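Local structure of aminoglycoside phosphotransferase (Streptomyces rimosus, 6FUC) at residues 194-199 / 203-208; 12-17 / 75-80; 133-138 / 167-172. The protein probably transfers the gamma-phosphate of ATP to the 3''-hydroxyl of streptomycin, a modification that confers antibiotic resistance. All coordinates share one frame; numbering follows the deposited sequence. Where two conformers were deposited one is given.

Contact 1 of 3, residues 194-199 / 203-208; sequences NIILDP and DVAGFI
Ile196 lies against Ala205 and Gly206 of the antiparallel strand 204-207 and Ile208 just after it, its side chain running from the Gly206 carbonyl to the Ile208 side chain. Ile196 CB sits 3.5 Å from Gly206 O. From there the chain forks. Ile196 CG2 turns to the bulge, 4.2 Å from Ala205 CB, while Ile196 CG1, placed beside the backbone N by a chi1 of -54°, reaches 3.9 Å from Ile208 CG2. The second torsion is folded as well (chi2 -55°), and Ile196 CD1 ends 4.0 Å from Ile208 CD1. The two isoleucines thus meet at about a right angle, and both also touch Val90 in a loop beside the hairpin.

The backbone here is a classic beta bulge: the register slips by one residue because Ala205 and Gly206 both face Ile196. Ile196 O accepts from both, with Ala205 N at 2.7 Å and Gly206 N at 3.3 Å, and the two donors come from the same face of the carbonyl plane. The shorter bond is also bent, with an N-H...O angle of 143°. On the other face of the sheet Ile195 and Phe207 lie side by side, and Ile195 CG2 reaches 4.1 Å from Val204 CG2; helix 100-117 packs on Val204 and Leu197.

At the hairpin's open end, Ile208 N bonds Asn194 O at 3.0 Å. Asn194 closes the His-x-Asp-x-x-x-x-Asn sequence, the catalytic loop of kinase-like phosphotransferases; its ND2 bonds Asp189 O, and His187 NE2 bonds Ile208 O. As in relatives, Asn194 and Asp209 probably help to hold magnesium. Chemically, the bulge's extra residue costs no backbone bond, since one carbonyl serves two N-H groups, and Ala205 CB and Val204 CG1 lie near that doubly used oxygen.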
ATOM      1  N   ASN A 194      -2.390   5.907   1.093  1.00  8.11           N
ATOM      2  CA  ASN A 194      -1.563   5.735  -0.109  1.00  8.22           C
ATOM      3  C   ASN A 194      -2.196   6.281  -1.366  1.00  7.95           C
ATOM      4  O   ASN A 194      -1.634   6.129  -2.469  1.00  8.30           O
ATOM      5  CB  ASN A 194      -1.078   4.306  -0.218  1.00  7.90           C
ATOM      6  CG  ASN A 194      -0.182   3.935   0.905  1.00  7.73           C
ATOM      7  OD1 ASN A 194       0.499   4.804   1.483  1.00  9.39           O
ATOM      8  ND2 ASN A 194      -0.064   2.647   1.197  1.00  9.05           N
ATOM      9  N   ILE A 195      -3.337   6.940  -1.223  1.00  7.77           N
ATOM     10  CA  ILE A 195      -4.042   7.595  -2.355  1.00  7.86           C
ATOM     11  C   ILE A 195      -3.990   9.092  -2.033  1.00  8.23           C
ATOM     12  O   ILE A 195      -4.518   9.524  -1.029  1.00 10.01           O
ATOM     13  CB  ILE A 195      -5.488   7.106  -2.480  1.00  8.89           C
ATOM     14  CG1 ILE A 195      -5.545   5.574  -2.603  1.00  9.60           C
ATOM     15  CG2 ILE A 195      -6.150   7.826  -3.607  1.00 11.35           C
ATOM     16  CD1 ILE A 195      -6.917   5.047  -2.539  1.00 12.88           C
ATOM     17  N   ILE A 196      -3.350   9.861  -2.908  1.00  7.89           N
ATOM     18  CA  ILE A 196      -3.214  11.307  -2.705  1.00  7.94           C
ATOM     19  C   ILE A 196      -4.284  11.981  -3.554  1.00  8.08           C
ATOM     20  O   ILE A 196      -4.399  11.695  -4.758  1.00  9.03           O
ATOM     21  CB  ILE A 196      -1.835  11.809  -3.076  1.00  7.99           C
ATOM     22  CG1 ILE A 196      -0.745  11.017  -2.347  1.00  8.61           C
ATOM     23  CG2 ILE A 196      -1.725  13.301  -2.735  1.00  9.77           C
ATOM     24  CD1 ILE A 196      -0.832  10.939  -0.835  1.00 10.61           C
ATOM     25  N   LEU A 197      -5.014  12.898  -2.950  1.00  8.52           N
ATOM     26  CA  LEU A 197      -6.110  13.623  -3.614  1.00  8.88           C
ATOM     27  C   LEU A 197      -5.681  15.046  -3.930  1.00  8.61           C
ATOM     28  O   LEU A 197      -4.991  15.713  -3.158  1.00  9.57           O
ATOM     29  CB  LEU A 197      -7.339  13.687  -2.698  1.00  9.80           C
ATOM     30  CG  LEU A 197      -7.839  12.333  -2.211  1.00 10.41           C
ATOM     31  CD1 LEU A 197      -9.027  12.511  -1.280  1.00 10.95           C
ATOM     32  CD2 LEU A 197      -8.172  11.392  -3.320  1.00 10.91           C
ATOM     33  N   ASP A 198      -6.144  15.535  -5.086  1.00  9.29           N
ATOM     34  CA  ASP A 198      -5.969  16.942  -5.418  1.00  9.92           C
ATOM     35  C   ASP A 198      -6.893  17.761  -4.499  1.00  8.96           C
ATOM     36  O   ASP A 198      -8.066  17.501  -4.435  1.00  9.17           O
ATOM     37  CB  ASP A 198      -6.352  17.164  -6.881  1.00 10.52           C
ATOM     38  CG  ASP A 198      -6.201  18.572  -7.359  1.00 12.97           C
ATOM     39  OD1 ASP A 198      -6.755  19.529  -6.797  1.00 11.76           O
ATOM     40  OD2 ASP A 198      -5.487  18.754  -8.368  1.00 18.62           O
ATOM     41  N   PRO A 199      -6.321  18.740  -3.765  1.00 10.37           N
ATOM     42  CA  PRO A 199      -7.118  19.440  -2.727  1.00 11.13           C
ATOM     43  C   PRO A 199      -8.163  20.382  -3.278  1.00  9.28           C
ATOM     44  O   PRO A 199      -9.001  20.847  -2.517  1.00 10.03           O
ATOM     45  CB  PRO A 199      -6.061  20.166  -1.948  1.00 13.99           C
ATOM     46  CG  PRO A 199      -4.977  20.372  -2.864  1.00 16.45           C
ATOM     47  CD  PRO A 199      -4.908  19.148  -3.688  1.00 12.52           C
ATOM     48  N   ASP A 203     -10.133  15.039  -7.256  1.00 11.07           N
ATOM     49  CA  ASP A 203      -9.697  13.910  -8.033  1.00 10.86           C
ATOM     50  C   ASP A 203      -8.456  13.278  -7.413  1.00 10.12           C
ATOM     51  O   ASP A 203      -7.867  13.829  -6.501  1.00 10.99           O
ATOM     52  CB  ASP A 203      -9.477  14.316  -9.506  1.00 13.43           C
ATOM     53  CG  ASP A 203      -9.548  13.240 -10.502  1.00 14.84           C
ATOM     54  OD1 ASP A 203      -9.561  12.041 -10.206  1.00 13.62           O
ATOM     55  OD2 ASP A 203      -9.591  13.607 -11.745  1.00 20.81           O
ATOM     56  N   VAL A 204      -8.039  12.119  -7.923  1.00 10.52           N
ATOM     57  CA  VAL A 204      -6.808  11.489  -7.491  1.00  9.72           C
ATOM     58  C   VAL A 204      -5.601  12.186  -8.113  1.00 10.35           C
ATOM     59  O   VAL A 204      -5.513  12.308  -9.346  1.00 13.25           O
ATOM     60  CB  VAL A 204      -6.843   9.986  -7.834  1.00 10.83           C
ATOM     61  CG1 VAL A 204      -5.547   9.330  -7.552  1.00 10.33           C
ATOM     62  CG2 VAL A 204      -7.923   9.304  -7.004  1.00 11.24           C
ATOM     63  N   ALA A 205      -4.692  12.630  -7.297  1.00  8.82           N
ATOM     64  CA  ALA A 205      -3.413  13.188  -7.731  1.00  8.97           C
ATOM     65  C   ALA A 205      -2.403  12.104  -8.035  1.00  9.38           C
ATOM     66  O   ALA A 205      -1.593  12.257  -8.979  1.00 10.93           O
ATOM     67  CB  ALA A 205      -2.841  14.138  -6.680  1.00 10.02           C
ATOM     68  N   GLY A 206      -2.381  11.038  -7.261  1.00  8.32           N
ATOM     69  CA  GLY A 206      -1.480   9.921  -7.556  1.00  8.40           C
ATOM     70  C   GLY A 206      -1.489   8.951  -6.422  1.00  7.28           C
ATOM     71  O   GLY A 206      -2.124   9.165  -5.394  1.00 10.03           O
ATOM     72  N   PHE A 207      -0.765   7.863  -6.631  1.00  7.27           N
ATOM     73  CA  PHE A 207      -0.575   6.817  -5.631  1.00  7.75           C
ATOM     74  C   PHE A 207       0.850   6.895  -5.067  1.00  7.81           C
ATOM     75  O   PHE A 207       1.759   7.266  -5.808  1.00  9.26           O
ATOM     76  CB  PHE A 207      -0.770   5.454  -6.268  1.00  8.14           C
ATOM     77  CG  PHE A 207      -2.138   5.239  -6.847  1.00  8.52           C
ATOM     78  CD1 PHE A 207      -3.209   4.965  -6.045  1.00  9.40           C
ATOM     79  CD2 PHE A 207      -2.367   5.360  -8.206  1.00 10.59           C
ATOM     80  CE1 PHE A 207      -4.486   4.773  -6.567  1.00 10.37           C
ATOM     81  CE2 PHE A 207      -3.655   5.171  -8.737  1.00 12.15           C
ATOM     82  CZ  PHE A 207      -4.677   4.851  -7.889  1.00 10.86           C
ATOM     83  N   ILE A 208       1.014   6.524  -3.802  1.00  7.14           N
ATOM     84  CA  ILE A 208       2.317   6.448  -3.188  1.00  7.38           C
ATOM     85  C   ILE A 208       2.512   5.077  -2.518  1.00  6.66           C
ATOM     86  O   ILE A 208       1.574   4.281  -2.472  1.00  7.58           O
ATOM     87  CB  ILE A 208       2.547   7.600  -2.190  1.00  8.23           C
ATOM     88  CG1 ILE A 208       1.571   7.520  -1.002  1.00  8.69           C
ATOM     89  CG2 ILE A 208       2.508   8.947  -2.874  1.00  9.17           C
ATOM     90  CD1 ILE A 208       2.003   8.327   0.200  1.00 10.80           C
TER

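Contact 2 of 3, residues 12-17 / 75-80; sequences RADGGD and DWRVGA
Arg77 meets Asp14 end-on, its guanidinium presenting NH1 and NH2 to a single carboxylate oxygen. OD1 of Asp14 lies 3.0 Å from Arg77 NH2 and also 3.0 Å from Arg77 NH1; towards NH1 it uses its anti lone pair, whereas NH2 comes from above the carboxylate plane. The two flat groups are twisted 64° apart, and both N-H groups fork onto one oxygen instead of pairing with two. Asp14 was modelled in two conformers, so this bridge may be only partly occupied.

A chain extended from CG to NE carries the guanidinium away from strand 73-79 and leaves its other edge to Asp75. There Asp75 OD2, in the guanidinium plane, takes Arg77 NE at 2.8 Å and Arg77 NH2 at 3.1 Å. NH2 is thus shared by both acids, while NH1 also bonds Leu10 O in the last turn of helix 4-12.

Asp14 belongs to a type I turn, Arg12 to Gly15, at the C-terminal end of this helix. The contact joins the N-terminal helix to an outermost strand of the five-stranded sheet. When Asp14 adopts this conformer, one positive group lies between two acids whose nearest oxygens, Asp14 OD1 and Asp75 OD2, are 6.0 Å apart, and Arg77 then probably offsets their mutual repulsion as well as the partial negative charge of the helix end.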
ATOM      1  N   ARG A  12      22.356  13.288   3.016  1.00  9.78           N
ATOM      2  CA  ARG A  12      23.149  14.459   2.966  1.00 10.62           C
ATOM      3  C   ARG A  12      24.292  14.385   1.997  1.00 10.48           C
ATOM      4  O   ARG A  12      24.989  15.405   1.801  1.00 12.43           O
ATOM      5  CB  ARG A  12      23.638  14.846   4.365  1.00 12.48           C
ATOM      6  CG  ARG A  12      22.515  15.271   5.297  1.00 14.02           C
ATOM      7  CD  ARG A  12      22.944  15.424   6.738  1.00 16.29           C
ATOM      8  NE  ARG A  12      21.806  15.892   7.561  1.00 18.50           N
ATOM      9  CZ  ARG A  12      21.698  15.777   8.874  1.00 20.52           C
ATOM     10  NH1 ARG A  12      22.613  15.100   9.575  1.00 25.01           N
ATOM     11  NH2 ARG A  12      20.661  16.315   9.510  1.00 22.31           N
ATOM     12  N   ALA A  13      24.503  13.258   1.346  1.00 10.20           N
ATOM     13  CA  ALA A  13      25.716  13.041   0.591  1.00 10.94           C
ATOM     14  C   ALA A  13      25.918  14.040  -0.533  1.00 12.51           C
ATOM     15  O   ALA A  13      27.057  14.361  -0.865  1.00 19.65           O
ATOM     16  CB  ALA A  13      25.826  11.633   0.039  1.00 11.23           C
ATOM     17  N   ASP A  14      24.851  14.526  -1.161  1.00 10.72           N
ATOM     18  CA  ASP A  14      25.002  15.485  -2.230  1.00 12.21           C
ATOM     19  C   ASP A  14      25.226  16.918  -1.778  1.00 10.98           C
ATOM     20  O   ASP A  14      25.483  17.782  -2.590  1.00 13.69           O
ATOM     21  CB  ASP A  14      23.824  15.467  -3.157  1.00 14.58           C
ATOM     22  CG  ASP A  14      22.551  15.858  -2.468  1.00 15.55           C
ATOM     23  OD1 ASP A  14      22.021  15.033  -1.734  0.50 15.29           O
ATOM     24  OD2 ASP A  14      22.218  17.117  -2.219  0.50 13.40           O
ATOM     25  N   GLY A  15      25.167  17.180  -0.491  1.00 10.98           N
ATOM     26  CA  GLY A  15      25.408  18.531   0.024  1.00 14.33           C
ATOM     27  C   GLY A  15      24.302  19.510  -0.287  1.00 18.86           C
ATOM     28  O   GLY A  15      24.518  20.718  -0.133  1.00 28.55           O
ATOM     29  N   GLY A  16      23.102  19.047  -0.592  1.00 19.82           N
ATOM     30  CA  GLY A  16      22.065  20.055  -0.944  1.00 28.57           C
ATOM     31  C   GLY A  16      21.498  20.936   0.139  1.00 29.38           C
ATOM     32  O   GLY A  16      20.718  21.840  -0.174  1.00 30.86           O
ATOM     33  N   ASP A  17      21.867  20.694   1.392  1.00 29.53           N
ATOM     34  CA  ASP A  17      21.212  21.401   2.580  1.00 32.04           C
ATOM     35  C   ASP A  17      19.651  21.362   2.466  1.00 30.40           C
ATOM     36  O   ASP A  17      18.961  22.374   2.510  1.00 34.17           O
ATOM     37  CB  ASP A  17      21.727  22.840   2.711  1.00 39.00           C
ATOM     38  N   ASP A  75      16.648   9.568  -6.809  1.00  7.77           N
ATOM     39  CA  ASP A  75      18.000   9.024  -6.602  1.00  7.72           C
ATOM     40  C   ASP A  75      17.868   7.688  -5.862  1.00  7.39           C
ATOM     41  O   ASP A  75      16.852   7.393  -5.240  1.00  8.34           O
ATOM     42  CB  ASP A  75      18.923   9.992  -5.889  1.00  8.67           C
ATOM     43  CG  ASP A  75      20.419   9.799  -6.221  1.00  8.88           C
ATOM     44  OD1 ASP A  75      20.760   8.880  -7.007  1.00  9.89           O
ATOM     45  OD2 ASP A  75      21.224  10.573  -5.635  1.00  9.44           O
ATOM     46  N   TRP A  76      18.969   6.947  -5.909  1.00  8.21           N
ATOM     47  CA  TRP A  76      19.135   5.664  -5.251  1.00  8.73           C
ATOM     48  C   TRP A  76      20.551   5.620  -4.699  1.00  8.66           C
ATOM     49  O   TRP A  76      21.477   5.847  -5.487  1.00  9.24           O
ATOM     50  CB  TRP A  76      18.919   4.518  -6.286  1.00  9.50           C
ATOM     51  CG  TRP A  76      19.349   3.178  -5.764  1.00  9.82           C
ATOM     52  CD1 TRP A  76      20.426   2.448  -6.145  1.00 11.94           C
ATOM     53  CD2 TRP A  76      18.642   2.382  -4.799  1.00  9.60           C
ATOM     54  NE1 TRP A  76      20.464   1.264  -5.456  1.00 12.15           N
ATOM     55  CE2 TRP A  76      19.395   1.218  -4.603  1.00 11.36           C
ATOM     56  CE3 TRP A  76      17.434   2.532  -4.068  1.00 10.00           C
ATOM     57  CZ2 TRP A  76      18.954   0.193  -3.769  1.00 12.09           C
ATOM     58  CZ3 TRP A  76      17.048   1.538  -3.238  1.00 11.42           C
ATOM     59  CH2 TRP A  76      17.800   0.405  -3.087  1.00 12.07           C
ATOM     60  N   ARG A  77      20.686   5.437  -3.407  1.00  8.16           N
ATOM     61  CA  ARG A  77      21.967   5.606  -2.725  1.00  8.88           C
ATOM     62  C   ARG A  77      22.195   4.411  -1.829  1.00  9.37           C
ATOM     63  O   ARG A  77      21.262   3.984  -1.124  1.00 11.69           O
ATOM     64  CB  ARG A  77      21.942   6.902  -1.917  1.00  9.04           C
ATOM     65  CG  ARG A  77      21.769   8.124  -2.787  1.00  9.05           C
ATOM     66  CD  ARG A  77      21.872   9.412  -2.007  1.00  9.42           C
ATOM     67  NE  ARG A  77      21.600  10.533  -2.881  1.00  9.02           N
ATOM     68  CZ  ARG A  77      21.473  11.779  -2.498  1.00  8.85           C
ATOM     69  NH1 ARG A  77      21.673  12.117  -1.225  1.00 10.61           N
ATOM     70  NH2 ARG A  77      21.166  12.687  -3.360  1.00 10.96           N
ATOM     71  N   VAL A  78      23.425   3.887  -1.839  1.00  9.68           N
ATOM     72  CA  VAL A  78      23.712   2.698  -1.078  1.00 11.79           C
ATOM     73  C   VAL A  78      25.023   2.874  -0.341  1.00 13.04           C
ATOM     74  O   VAL A  78      25.951   3.560  -0.782  1.00 15.95           O
ATOM     75  CB  VAL A  78      23.818   1.436  -1.949  1.00 14.27           C
ATOM     76  CG1 VAL A  78      22.516   1.219  -2.637  0.70 12.29           C
ATOM     77  CG2 VAL A  78      24.937   1.485  -2.978  0.70 21.32           C
ATOM     78  N   GLY A  79      25.130   2.280   0.848  1.00 16.01           N
ATOM     79  CA  GLY A  79      26.396   2.168   1.544  1.00 20.12           C
ATOM     80  C   GLY A  79      26.370   0.992   2.481  1.00 16.55           C
ATOM     81  O   GLY A  79      25.456   0.207   2.462  1.00 16.84           O
ATOM     82  N   ALA A  80      27.361   0.920   3.368  1.00 21.06           N
ATOM     83  CA  ALA A  80      27.471  -0.169   4.305  1.00 22.90           C
ATOM     84  C   ALA A  80      26.307  -0.376   5.280  1.00 24.74           C
ATOM     85  O   ALA A  80      25.998  -1.521   5.707  1.00 28.85           O
ATOM     86  CB  ALA A  80      28.780   0.003   5.058  1.00 27.50           C
TER

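Contact 3 of 3, residues 133-138 / 167-172; sequences EMFSMA and RLAPYV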
ATOM      1  N   GLU A 133       3.033 -16.014  -2.706  1.00 10.41           N
ATOM      2  CA  GLU A 133       4.050 -15.195  -2.057  1.00 11.60           C
ATOM      3  C   GLU A 133       3.555 -14.559  -0.758  1.00 10.57           C
ATOM      4  O   GLU A 133       4.264 -14.533   0.248  1.00 11.52           O
ATOM      5  CB  GLU A 133       4.510 -14.072  -2.980  1.00 14.20           C
ATOM      6  CG  GLU A 133       5.461 -13.055  -2.316  1.00 14.35           C
ATOM      7  CD  GLU A 133       5.988 -12.011  -3.256  1.00 14.90           C
ATOM      8  OE1 GLU A 133       5.756 -12.092  -4.479  1.00 13.66           O
ATOM      9  OE2 GLU A 133       6.775 -11.182  -2.729  1.00 23.28           O
ATOM     10  N   MET A 134       2.355 -14.004  -0.812  1.00  9.87           N
ATOM     11  CA  MET A 134       1.871 -13.299   0.364  1.00 10.34           C
ATOM     12  C   MET A 134       1.574 -14.253   1.496  1.00 10.80           C
ATOM     13  O   MET A 134       1.806 -13.921   2.662  1.00 10.73           O
ATOM     14  CB  MET A 134       0.704 -12.436  -0.023  1.00 12.55           C
ATOM     15  CG  MET A 134       1.056 -11.325  -1.041  1.00 14.94           C
ATOM     16  SD  MET A 134       2.603 -10.472  -0.955  0.80 12.84           S
ATOM     17  CE  MET A 134       2.088  -9.604   0.528  0.80 18.24           C
ATOM     18  N   PHE A 135       1.016 -15.432   1.173  1.00 12.00           N
ATOM     19  CA  PHE A 135       0.733 -16.392   2.201  1.00 11.96           C
ATOM     20  C   PHE A 135       2.036 -16.876   2.818  1.00 11.25           C
ATOM     21  O   PHE A 135       2.155 -17.034   4.041  1.00 13.54           O
ATOM     22  CB  PHE A 135      -0.151 -17.527   1.708  1.00 13.23           C
ATOM     23  CG  PHE A 135      -0.955 -18.122   2.815  1.00 12.22           C
ATOM     24  CD1 PHE A 135      -2.159 -17.579   3.191  1.00 16.08           C
ATOM     25  CD2 PHE A 135      -0.504 -19.177   3.583  1.00 20.80           C
ATOM     26  CE1 PHE A 135      -2.964 -18.085   4.146  1.00 16.49           C
ATOM     27  CE2 PHE A 135      -1.290 -19.704   4.621  1.00 20.54           C
ATOM     28  CZ  PHE A 135      -2.452 -19.052   4.932  1.00 20.19           C
ATOM     29  N   SER A 136       3.058 -17.092   1.978  1.00 14.35           N
ATOM     30  CA  SER A 136       4.371 -17.434   2.506  1.00 14.97           C
ATOM     31  C   SER A 136       4.971 -16.335   3.394  1.00 13.56           C
ATOM     32  O   SER A 136       5.546 -16.656   4.454  1.00 16.04           O
ATOM     33  CB  SER A 136       5.284 -17.807   1.345  1.00 16.36           C
ATOM     34  OG  SER A 136       4.719 -18.929   0.653  0.30 15.41           O
ATOM     35  N   MET A 137       4.775 -15.064   3.045  1.00 12.81           N
ATOM     36  CA  MET A 137       5.195 -14.015   3.906  1.00 13.09           C
ATOM     37  C   MET A 137       4.489 -14.050   5.259  1.00 12.83           C
ATOM     38  O   MET A 137       5.115 -13.891   6.317  1.00 13.54           O
ATOM     39  CB  MET A 137       4.872 -12.708   3.216  1.00 13.83           C
ATOM     40  CG  MET A 137       5.790 -12.266   2.120  0.50 15.26           C
ATOM     41  SD  MET A 137       5.425 -10.645   1.457  0.50 19.58           S
ATOM     42  CE  MET A 137       6.283  -9.679   2.670  0.50 18.52           C
ATOM     43  N   ALA A 138       3.189 -14.261   5.282  1.00 10.76           N
ATOM     44  CA  ALA A 138       2.448 -14.371   6.546  1.00 11.24           C
ATOM     45  C   ALA A 138       2.955 -15.539   7.380  1.00 12.52           C
ATOM     46  O   ALA A 138       3.059 -15.397   8.579  1.00 13.49           O
ATOM     47  CB  ALA A 138       0.981 -14.537   6.246  1.00 12.48           C
ATOM     48  N   ARG A 167      -6.989 -20.057  10.126  1.00 12.25           N
ATOM     49  CA  ARG A 167      -8.348 -19.861   9.604  1.00 11.73           C
ATOM     50  C   ARG A 167      -8.360 -19.666   8.069  1.00 11.05           C
ATOM     51  O   ARG A 167      -9.294 -19.992   7.383  1.00 12.76           O
ATOM     52  CB  ARG A 167      -9.048 -18.647  10.196  1.00 13.39           C
ATOM     53  CG  ARG A 167      -9.347 -18.727  11.670  1.00 15.19           C
ATOM     54  CD  ARG A 167     -10.089 -17.460  12.244  1.00 17.94           C
ATOM     55  NE  ARG A 167     -10.034 -17.654  13.711  1.00 21.50           N
ATOM     56  CZ  ARG A 167     -10.394 -16.699  14.550  1.00 21.11           C
ATOM     57  NH1 ARG A 167     -10.822 -15.544  14.059  1.00 25.23           N
ATOM     58  NH2 ARG A 167     -10.307 -16.881  15.862  1.00 27.65           N
ATOM     59  N   LEU A 168      -7.270 -19.095   7.572  1.00  9.35           N
ATOM     60  CA  LEU A 168      -7.147 -18.730   6.148  1.00  8.89           C
ATOM     61  C   LEU A 168      -6.525 -19.876   5.338  1.00  8.84           C
ATOM     62  O   LEU A 168      -6.828 -20.005   4.145  1.00  9.12           O
ATOM     63  CB  LEU A 168      -6.279 -17.503   6.057  1.00  9.39           C
ATOM     64  CG  LEU A 168      -6.825 -16.260   6.810  1.00  9.94           C
ATOM     65  CD1 LEU A 168      -5.827 -15.114   6.698  1.00 12.59           C
ATOM     66  CD2 LEU A 168      -8.206 -15.849   6.323  1.00 12.63           C
ATOM     67  N   ALA A 169      -5.586 -20.624   5.950  1.00  9.27           N
ATOM     68  CA  ALA A 169      -4.814 -21.641   5.260  1.00  9.27           C
ATOM     69  C   ALA A 169      -5.632 -22.620   4.409  1.00  9.17           C
ATOM     70  O   ALA A 169      -5.158 -22.994   3.319  1.00 10.14           O
ATOM     71  CB  ALA A 169      -3.892 -22.378   6.205  1.00 11.06           C
ATOM     72  N   PRO A 170      -6.802 -23.098   4.856  1.00  9.43           N
ATOM     73  CA  PRO A 170      -7.531 -24.058   4.058  1.00 10.29           C
ATOM     74  C   PRO A 170      -8.074 -23.510   2.746  1.00  9.18           C
ATOM     75  O   PRO A 170      -8.501 -24.303   1.911  1.00 10.14           O
ATOM     76  CB  PRO A 170      -8.711 -24.507   5.004  1.00 12.11           C
ATOM     77  CG  PRO A 170      -8.231 -24.153   6.375  1.00 13.56           C
ATOM     78  CD  PRO A 170      -7.427 -22.893   6.196  1.00 11.58           C
ATOM     79  N   TYR A 171      -8.140 -22.182   2.662  1.00  8.64           N
ATOM     80  CA  TYR A 171      -8.774 -21.529   1.509  1.00  8.76           C
ATOM     81  C   TYR A 171      -7.803 -21.057   0.484  1.00  7.71           C
ATOM     82  O   TYR A 171      -8.223 -20.423  -0.505  1.00  8.25           O
ATOM     83  CB  TYR A 171      -9.699 -20.415   2.011  1.00  9.62           C
ATOM     84  CG  TYR A 171     -10.871 -21.016   2.696  1.00 11.89           C
ATOM     85  CD1 TYR A 171     -11.935 -21.480   1.953  1.00 16.72           C
ATOM     86  CD2 TYR A 171     -10.891 -21.213   4.069  1.00 15.15           C
ATOM     87  CE1 TYR A 171     -12.970 -22.164   2.522  1.00 23.03           C
ATOM     88  CE2 TYR A 171     -11.956 -21.918   4.666  1.00 20.06           C
ATOM     89  CZ  TYR A 171     -12.977 -22.357   3.861  1.00 25.05           C
ATOM     90  OH  TYR A 171     -14.103 -22.986   4.368  1.00153.42           O
ATOM     91  N   VAL A 172      -6.508 -21.344   0.648  1.00  7.72           N
ATOM     92  CA  VAL A 172      -5.547 -20.875  -0.307  1.00  8.08           C
ATOM     93  C   VAL A 172      -5.851 -21.356  -1.718  1.00  6.89           C
ATOM     94  O   VAL A 172      -5.763 -20.597  -2.669  1.00  7.72           O
ATOM     95  CB  VAL A 172      -4.125 -21.201   0.205  1.00  9.12           C
ATOM     96  CG1 VAL A 172      -3.075 -21.029  -0.859  1.00  9.62           C
ATOM     97  CG2 VAL A 172      -3.845 -20.341   1.403  1.00 10.46           C
TER
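The ring of Phe135 carries Val172 on one face and Leu168 at its edge, with Ala169 approaching obliquely near the ring's far end. Over the face, Val172 CG2 stands 3.7 Å from the centroid of the Phe135 ring and only 12° off its normal, a well-centred CH-pi contact. At the rim, close to the ring plane, Leu168 CB lies 3.9 Å from Phe135 CE1. The far corner runs into backbone: Phe135 CZ is 3.5 Å from Ala169 CA, while Ala169 CB sits 3.8 Å from the same ring atom, Phe135 CZ. No hydrogen bond crosses between the segments.

Two torsions explain how a single methyl finds the ring centre. Phe135 has CG turned anti to the backbone N (chi1 -153°), which sends the ring out from helix 131-143 towards 167-172. Val172, with CG1 opposite its own N (chi1 167°), leaves CG2 as the branch that meets the ring. The side chains cross the gap between segments whose nearest CA atoms, those of Phe135 and Val172, are 8.1 Å apart.

In the fold, helix 131-143 packs against the bend between helices 161-168 and 172-181, in the helical part of a kinase-like phosphotransferase. Helix 161-168 passes through a short 3-10 turn, 169-171, into helix 172-181, and the ring of Phe135 rests against that bend. Inside the bend, Tyr171 N bonds Leu168 O at 2.9 Å, followed by a weak bond of Val172 N to Ala169 O.

Other helices add to the same apolar cluster. Leu165 of helix 161-168 and Leu266 of helix 257-266 both touch Phe135, and Leu168 packs on Phe262 as well as Leu266.

How the contacts relate
From the N terminus, contact 2 closes first: the turn at the end of helix 4-12 meets strand 73-79, enclosing 57 residues that include helix 50-63 and three strands of the five-stranded sheet. Contact 3, all helical, follows, closing a 28-residue loop where helix 131-143 meets the bend between helices 161-168 and 172-181. Contact 1 comes last and is the most local, a hairpin with three residues between its segments; its two strands form a three-stranded sheet with 93-94 and pack against helix 100-117. The three run in series, neither nesting nor crossing. Contacts 1 and 3 lie on opposite sides of the chain's centre, their own centres 31 Å apart. No two touch.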